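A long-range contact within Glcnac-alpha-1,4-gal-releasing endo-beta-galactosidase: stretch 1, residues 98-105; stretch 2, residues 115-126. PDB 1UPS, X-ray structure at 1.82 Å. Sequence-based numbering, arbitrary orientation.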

ATOM      1  N   ILE A  98      -5.529  14.332 -12.965  1.00  9.86           N
ATOM      2  CA  ILE A  98      -4.986  15.535 -12.337  1.00  9.99           C
ATOM      3  C   ILE A  98      -3.703  15.159 -11.610  1.00 10.55           C
ATOM      4  O   ILE A  98      -3.536  13.998 -11.188  1.00 10.44           O
ATOM      5  CB  ILE A  98      -6.013  16.249 -11.408  1.00  9.59           C
ATOM      6  CG1 ILE A  98      -6.397  15.377 -10.192  1.00 11.07           C
ATOM      7  CG2 ILE A  98      -7.252  16.658 -12.218  1.00 10.09           C
ATOM      8  CD1 ILE A  98      -7.148  16.138  -9.081  1.00 11.15           C
ATOM      9  N   MET A  99      -2.787  16.123 -11.477  1.00 10.20           N
ATOM     10  CA  MET A  99      -1.531  15.854 -10.775  1.00 10.15           C
ATOM     11  C   MET A  99      -1.215  16.994  -9.837  1.00 10.06           C
ATOM     12  O   MET A  99      -1.555  18.124 -10.137  1.00 10.61           O
ATOM     13  CB  MET A  99      -0.367  15.703 -11.759  1.00 10.37           C
ATOM     14  CG  MET A  99      -0.630  14.785 -12.957  1.00 10.22           C
ATOM     15  SD  MET A  99       0.882  14.237 -13.763  1.00 11.43           S
ATOM     16  CE  MET A  99       1.611  15.875 -14.250  1.00 10.66           C
ATOM     17  N   SER A 100      -0.563  16.695  -8.711  1.00 10.88           N
ATOM     18  CA  SER A 100      -0.182  17.728  -7.730  1.00 10.93           C
ATOM     19  C   SER A 100       1.185  18.389  -8.022  1.00 11.10           C
ATOM     20  O   SER A 100       1.789  19.000  -7.138  1.00 11.78           O
ATOM     21  CB  SER A 100      -0.205  17.150  -6.304  1.00 11.29           C
ATOM     22  OG  SER A 100       0.931  16.321  -6.071  1.00 10.87           O
ATOM     23  N   PHE A 101       1.651  18.279  -9.264  1.00 11.96           N
ATOM     24  CA  PHE A 101       2.961  18.813  -9.676  1.00 11.88           C
ATOM     25  C   PHE A 101       2.987  18.908 -11.205  1.00 11.76           C
ATOM     26  O   PHE A 101       2.099  18.376 -11.899  1.00 11.16           O
ATOM     27  CB  PHE A 101       4.090  17.869  -9.221  1.00 11.82           C
ATOM     28  CG  PHE A 101       4.004  16.511  -9.862  1.00 13.13           C
ATOM     29  CD1 PHE A 101       3.169  15.531  -9.321  1.00 12.69           C
ATOM     30  CD2 PHE A 101       4.679  16.250 -11.059  1.00 12.76           C
ATOM     31  CE1 PHE A 101       3.028  14.284  -9.960  1.00 14.33           C
ATOM     32  CE2 PHE A 101       4.555  15.006 -11.700  1.00 14.69           C
ATOM     33  CZ  PHE A 101       3.723  14.021 -11.143  1.00 13.48           C
ATOM     34  N   ASP A 102       4.014  19.572 -11.720  1.00 11.26           N
ATOM     35  CA  ASP A 102       4.274  19.628 -13.156  1.00 11.80           C
ATOM     36  C   ASP A 102       5.777  19.808 -13.246  1.00 11.87           C
ATOM     37  O   ASP A 102       6.298  20.843 -12.835  1.00 12.19           O
ATOM     38  CB  ASP A 102       3.515  20.813 -13.760  1.00 12.19           C
ATOM     39  CG  ASP A 102       3.633  20.904 -15.271  1.00 14.00           C
ATOM     40  OD1 ASP A 102       3.033  21.863 -15.838  1.00 15.49           O
ATOM     41  OD2 ASP A 102       4.274  20.096 -15.972  1.00 13.84           O
ATOM     42  N   LYS A 103       6.479  18.801 -13.753  1.00 11.88           N
ATOM     43  CA  LYS A 103       7.933  18.808 -13.663  1.00 11.91           C
ATOM     44  C   LYS A 103       8.529  17.949 -14.774  1.00 12.03           C
ATOM     45  O   LYS A 103       8.016  16.864 -15.056  1.00 11.35           O
ATOM     46  CB  LYS A 103       8.392  18.308 -12.271  1.00 11.55           C
ATOM     47  CG  LYS A 103       9.904  18.487 -11.997  1.00 11.42           C
ATOM     48  CD  LYS A 103      10.216  18.219 -10.521  1.00 11.35           C
ATOM     49  CE  LYS A 103      11.687  18.479 -10.147  1.00 14.50           C
ATOM     50  NZ  LYS A 103      12.558  17.319 -10.475  1.00 15.70           N
ATOM     51  N   SER A 104       9.612  18.436 -15.384  1.00 12.06           N
ATOM     52  CA  SER A 104      10.295  17.705 -16.457  1.00 12.13           C
ATOM     53  C   SER A 104      10.734  16.305 -16.006  1.00 11.57           C
ATOM     54  O   SER A 104      11.096  16.107 -14.844  1.00 11.00           O
ATOM     55  CB  SER A 104      11.541  18.471 -16.929  1.00 12.62           C
ATOM     56  OG  SER A 104      11.193  19.624 -17.675  1.00 14.09           O
ATOM     57  N   TRP A 105      10.715  15.358 -16.948  1.00 11.42           N
ATOM     58  CA  TRP A 105      11.308  14.024 -16.798  1.00 10.44           C
ATOM     59  C   TRP A 105      10.589  13.063 -15.834  1.00 10.34           C
ATOM     60  O   TRP A 105      10.998  11.909 -15.713  1.00 10.12           O
ATOM     61  CB  TRP A 105      12.797  14.122 -16.402  1.00 11.04           C
ATOM     62  CG  TRP A 105      13.694  14.630 -17.495  1.00 11.99           C
ATOM     63  CD1 TRP A 105      14.334  15.835 -17.548  1.00 13.45           C
ATOM     64  CD2 TRP A 105      14.070  13.919 -18.674  1.00 13.93           C
ATOM     65  NE1 TRP A 105      15.081  15.922 -18.700  1.00 14.66           N
ATOM     66  CE2 TRP A 105      14.937  14.759 -19.412  1.00 15.40           C
ATOM     67  CE3 TRP A 105      13.757  12.655 -19.188  1.00 14.19           C
ATOM     68  CZ2 TRP A 105      15.496  14.374 -20.643  1.00 16.37           C
ATOM     69  CZ3 TRP A 105      14.315  12.269 -20.420  1.00 15.38           C
ATOM     70  CH2 TRP A 105      15.172  13.133 -21.126  1.00 16.86           C
ATOM     71  N   ASN A 115      11.976  14.292 -23.697  1.00 20.93           N
ATOM     72  CA  ASN A 115      11.292  15.149 -22.721  1.00 19.56           C
ATOM     73  C   ASN A 115      11.013  16.533 -23.306  1.00 19.30           C
ATOM     74  O   ASN A 115      11.844  17.071 -24.060  1.00 19.54           O
ATOM     75  CB  ASN A 115      12.160  15.297 -21.467  1.00 19.04           C
ATOM     76  CG  ASN A 115      11.522  16.178 -20.420  1.00 18.64           C
ATOM     77  OD1 ASN A 115      10.563  15.774 -19.768  1.00 15.21           O
ATOM     78  ND2 ASN A 115      12.050  17.397 -20.252  1.00 15.20           N
ATOM     79  N   HIS A 116       9.864  17.110 -22.960  1.00 18.27           N
ATOM     80  CA  HIS A 116       9.545  18.499 -23.291  1.00 18.61           C
ATOM     81  C   HIS A 116       9.570  19.361 -22.038  1.00 18.52           C
ATOM     82  O   HIS A 116       8.802  19.129 -21.090  1.00 18.06           O
ATOM     83  CB  HIS A 116       8.207  18.597 -24.026  1.00 18.92           C
ATOM     84  CG  HIS A 116       8.122  17.684 -25.205  1.00 20.13           C
ATOM     85  ND1 HIS A 116       8.584  18.042 -26.455  1.00 24.00           N
ATOM     86  CD2 HIS A 116       7.685  16.409 -25.314  1.00 21.40           C
ATOM     87  CE1 HIS A 116       8.413  17.030 -27.288  1.00 24.36           C
ATOM     88  NE2 HIS A 116       7.867  16.029 -26.622  1.00 23.96           N
ATOM     89  N   GLU A 117      10.463  20.353 -22.037  1.00 17.99           N
ATOM     90  CA  GLU A 117      10.776  21.126 -20.825  1.00 17.65           C
ATOM     91  C   GLU A 117       9.565  21.815 -20.203  1.00 17.73           C
ATOM     92  O   GLU A 117       8.744  22.427 -20.915  1.00 17.32           O
ATOM     93  CB  GLU A 117      11.883  22.159 -21.100  1.00 18.41           C
ATOM     94  N   ARG A 118       9.456  21.702 -18.876  1.00 16.63           N
ATOM     95  CA  ARG A 118       8.364  22.326 -18.122  1.00 16.79           C
ATOM     96  C   ARG A 118       8.951  23.263 -17.086  1.00 16.72           C
ATOM     97  O   ARG A 118      10.057  23.027 -16.572  1.00 16.59           O
ATOM     98  CB  ARG A 118       7.493  21.280 -17.398  1.00 16.03           C
ATOM     99  CG  ARG A 118       7.035  20.085 -18.241  1.00 16.86           C
ATOM    100  CD  ARG A 118       5.884  20.343 -19.223  1.00 16.08           C
ATOM    101  NE  ARG A 118       4.681  20.890 -18.598  1.00 17.01           N
ATOM    102  CZ  ARG A 118       3.708  21.513 -19.258  1.00 18.92           C
ATOM    103  NH1 ARG A 118       3.796  21.691 -20.582  1.00 20.22           N
ATOM    104  NH2 ARG A 118       2.650  21.981 -18.599  1.00 18.85           N
ATOM    105  N   ASN A 119       8.214  24.325 -16.771  1.00 17.66           N
ATOM    106  CA  ASN A 119       8.584  25.186 -15.655  1.00 17.99           C
ATOM    107  C   ASN A 119       8.109  24.497 -14.384  1.00 17.32           C
ATOM    108  O   ASN A 119       6.909  24.327 -14.182  1.00 17.54           O
ATOM    109  CB  ASN A 119       7.950  26.575 -15.781  1.00 19.18           C
ATOM    110  CG  ASN A 119       8.471  27.353 -16.987  1.00 22.68           C
ATOM    111  OD1 ASN A 119       9.635  27.214 -17.391  1.00 25.60           O
ATOM    112  ND2 ASN A 119       7.607  28.184 -17.564  1.00 26.49           N
ATOM    113  N   GLU A 120       9.052  24.091 -13.540  1.00 16.27           N
ATOM    114  CA  GLU A 120       8.711  23.285 -12.370  1.00 15.00           C
ATOM    115  C   GLU A 120       7.655  23.953 -11.512  1.00 14.63           C
ATOM    116  O   GLU A 120       7.780  25.133 -11.142  1.00 12.56           O
ATOM    117  CB  GLU A 120       9.968  22.974 -11.557  1.00 15.52           C
ATOM    118  CG  GLU A 120       9.725  22.055 -10.365  1.00 14.96           C
ATOM    119  CD  GLU A 120      10.982  21.820  -9.543  1.00 15.99           C
ATOM    120  OE1 GLU A 120      12.099  22.204  -9.983  1.00 16.44           O
ATOM    121  OE2 GLU A 120      10.865  21.233  -8.454  1.00 13.68           O
ATOM    122  N   TRP A 121       6.607  23.185 -11.201  1.00 13.60           N
ATOM    123  CA  TRP A 121       5.544  23.637 -10.307  1.00 13.52           C
ATOM    124  C   TRP A 121       5.142  22.501  -9.356  1.00 13.25           C
ATOM    125  O   TRP A 121       5.060  21.335  -9.760  1.00 12.57           O
ATOM    126  CB  TRP A 121       4.342  24.162 -11.128  1.00 13.60           C
ATOM    127  CG  TRP A 121       3.110  24.413 -10.295  1.00 13.67           C
ATOM    128  CD1 TRP A 121       2.777  25.564  -9.614  1.00 16.32           C
ATOM    129  CD2 TRP A 121       2.055  23.483 -10.048  1.00 14.76           C
ATOM    130  NE1 TRP A 121       1.582  25.393  -8.953  1.00 16.56           N
ATOM    131  CE2 TRP A 121       1.115  24.122  -9.200  1.00 15.97           C
ATOM    132  CE3 TRP A 121       1.797  22.165 -10.469  1.00 12.73           C
ATOM    133  CZ2 TRP A 121      -0.069  23.494  -8.777  1.00 14.18           C
ATOM    134  CZ3 TRP A 121       0.637  21.527 -10.020  1.00 13.89           C
ATOM    135  CH2 TRP A 121      -0.284  22.199  -9.189  1.00 14.72           C
ATOM    136  N   ARG A 122       4.919  22.841  -8.086  1.00 12.88           N
ATOM    137  CA  ARG A 122       4.617  21.840  -7.075  1.00 12.61           C
ATOM    138  C   ARG A 122       3.397  22.289  -6.282  1.00 13.56           C
ATOM    139  O   ARG A 122       3.495  23.184  -5.418  1.00 13.74           O
ATOM    140  CB  ARG A 122       5.818  21.600  -6.138  1.00 12.77           C
ATOM    141  CG  ARG A 122       7.140  21.298  -6.879  1.00 12.22           C
ATOM    142  CD  ARG A 122       8.350  21.290  -5.981  1.00 12.84           C
ATOM    143  NE  ARG A 122       8.512  20.077  -5.175  1.00 13.94           N
ATOM    144  CZ  ARG A 122       9.373  19.099  -5.455  1.00 12.99           C
ATOM    145  NH1 ARG A 122       9.487  18.059  -4.637  1.00 14.54           N
ATOM    146  NH2 ARG A 122      10.114  19.153  -6.566  1.00 13.37           N
ATOM    147  N   GLY A 123       2.254  21.686  -6.604  1.00 12.88           N
ATOM    148  CA  GLY A 123       1.012  21.904  -5.872  1.00 12.01           C
ATOM    149  C   GLY A 123       1.085  21.303  -4.483  1.00 12.42           C
ATOM    150  O   GLY A 123       0.813  21.982  -3.471  1.00 12.40           O
ATOM    151  N   TYR A 124       1.447  20.023  -4.426  1.00 11.42           N
ATOM    152  CA  TYR A 124       1.712  19.343  -3.165  1.00 12.08           C
ATOM    153  C   TYR A 124       2.682  18.189  -3.360  1.00 11.98           C
ATOM    154  O   TYR A 124       2.360  17.196  -4.019  1.00 11.51           O
ATOM    155  CB  TYR A 124       0.420  18.823  -2.511  1.00 11.96           C
ATOM    156  CG  TYR A 124       0.674  18.250  -1.124  1.00 13.69           C
ATOM    157  CD1 TYR A 124       1.073  19.082  -0.072  1.00 13.16           C
ATOM    158  CD2 TYR A 124       0.539  16.876  -0.871  1.00 14.24           C
ATOM    159  CE1 TYR A 124       1.321  18.565   1.200  1.00 14.07           C
ATOM    160  CE2 TYR A 124       0.803  16.342   0.396  1.00 13.33           C
ATOM    161  CZ  TYR A 124       1.185  17.203   1.426  1.00 14.34           C
ATOM    162  OH  TYR A 124       1.436  16.708   2.681  1.00 14.65           O
ATOM    163  N   THR A 125       3.873  18.334  -2.795  1.00 12.07           N
ATOM    164  CA  THR A 125       4.846  17.251  -2.771  1.00 12.23           C
ATOM    165  C   THR A 125       5.322  17.111  -1.333  1.00 12.34           C
ATOM    166  O   THR A 125       5.590  18.126  -0.660  1.00 13.34           O
ATOM    167  CB  THR A 125       6.063  17.570  -3.673  1.00 12.17           C
ATOM    168  OG1 THR A 125       6.592  18.849  -3.307  1.00 12.68           O
ATOM    169  CG2 THR A 125       5.636  17.748  -5.162  1.00 11.56           C
ATOM    170  N   THR A 126       5.470  15.879  -0.860  1.00 12.17           N
ATOM    171  CA  THR A 126       5.879  15.672   0.533  1.00 12.04           C
ATOM    172  C   THR A 126       6.564  14.320   0.741  1.00 12.05           C
ATOM    173  O   THR A 126       6.463  13.444  -0.117  1.00 12.82           O
ATOM    174  CB  THR A 126       4.641  15.862   1.474  1.00 12.36           C
ATOM    175  OG1 THR A 126       5.069  16.202   2.807  1.00 11.76           O
ATOM    176  CG2 THR A 126       3.885  14.548   1.670  1.00 12.96           C
TER
HETATM  177  O   HOH W   1      10.537  20.998 -14.602  1.00 20.16           O

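This contact is a short antiparallel pairing of two backbone segments, held at its centre by two beta bridges and extended at one end by backbone and side-chain hydrogen bonds of Ser 100, and at the other by a salt bridge, side-chain hydrogen bonds and one water.

The pairing centres on Asp 102 and Trp 121. Asp 102 N donates to Trp 121 O at 2.8 Å, and Trp 121 N donates back to Asp 102 O at 2.9 Å. Asp 102 CA and Trp 121 CA are 5.1 Å apart in this hydrogen-bonded bridge. Its neighbour, Phe 101 with Arg 122, is a non-hydrogen-bonded pair, and the two CA atoms come to 4.3 Å. Backbone CH groups fill in around these bonds. Phe 101 CA lies 3.3 Å from Trp 121 O, and Glu 120 CA lies 3.5 Å from Asp 102 O.

The side chains of Asp 102 and Trp 121 share one face of the sheet. The indole of Trp 121 reaches back along stretch 1, and its CZ3 sits 3.8 Å from Ser 100 C. Met 99 O approaches the edge of the same ring, 4.0 Å from Trp 121 CZ3. Phe 101 and Arg 122 point to the opposite face.

Beyond the bridges, Ser 100 is bound to Gly 123 and Tyr 124. Its carbonyl receives two backbone donors. Tyr 124 N to Ser 100 O is 2.9 Å and nearly straight, at 164°. Gly 123 N to Ser 100 O is 2.8 Å but weak, because the angle is only 121°. The hydroxyl adds a third bond, with Ser 100 OG donating to Tyr 124 O at 2.6 Å. Gly 123 has no side chain, and the space is tight: an ideal CB would lie 2.7 Å from Trp 121 CH2, a clash, and 3.1 Å from Ser 100 O.

Asp 102 also forms a salt bridge with Arg 118. The carboxylate meets the guanidinium at its edge, near its plane, so two bonds form side by side. Arg 118 NE to Asp 102 OD2 is 2.8 Å, and Arg 118 NH2 to Asp 102 OD1 is also 2.8 Å.

Lys 103 packs its chain against a charged pair in stretch 2. Lys 103 CE is 3.3 Å from Glu 120 OE2 and 4.0 Å from Arg 122 NH2. Those two residues are joined by their own salt bridge, Arg 122 NH2 to Glu 120 OE2, at 2.9 Å.

At the other end, Ser 104 OG accepts from Arg 118 N at 3.0 Å. Water 1 links the same two residues through their backbones. It accepts from Ser 104 N at 2.8 Å and donates to Arg 118 O at 2.9 Å.

Asn 115 closes the contact on Trp 105. Trp 105 N donates to Asn 115 OD1 at 2.9 Å. Asn 115 CB sits over the indole face, 3.4 Å from the centroid of the six-membered ring of Trp 105 and only 8° off its normal. One side chain thus supplies both a polar and a CH-pi contact.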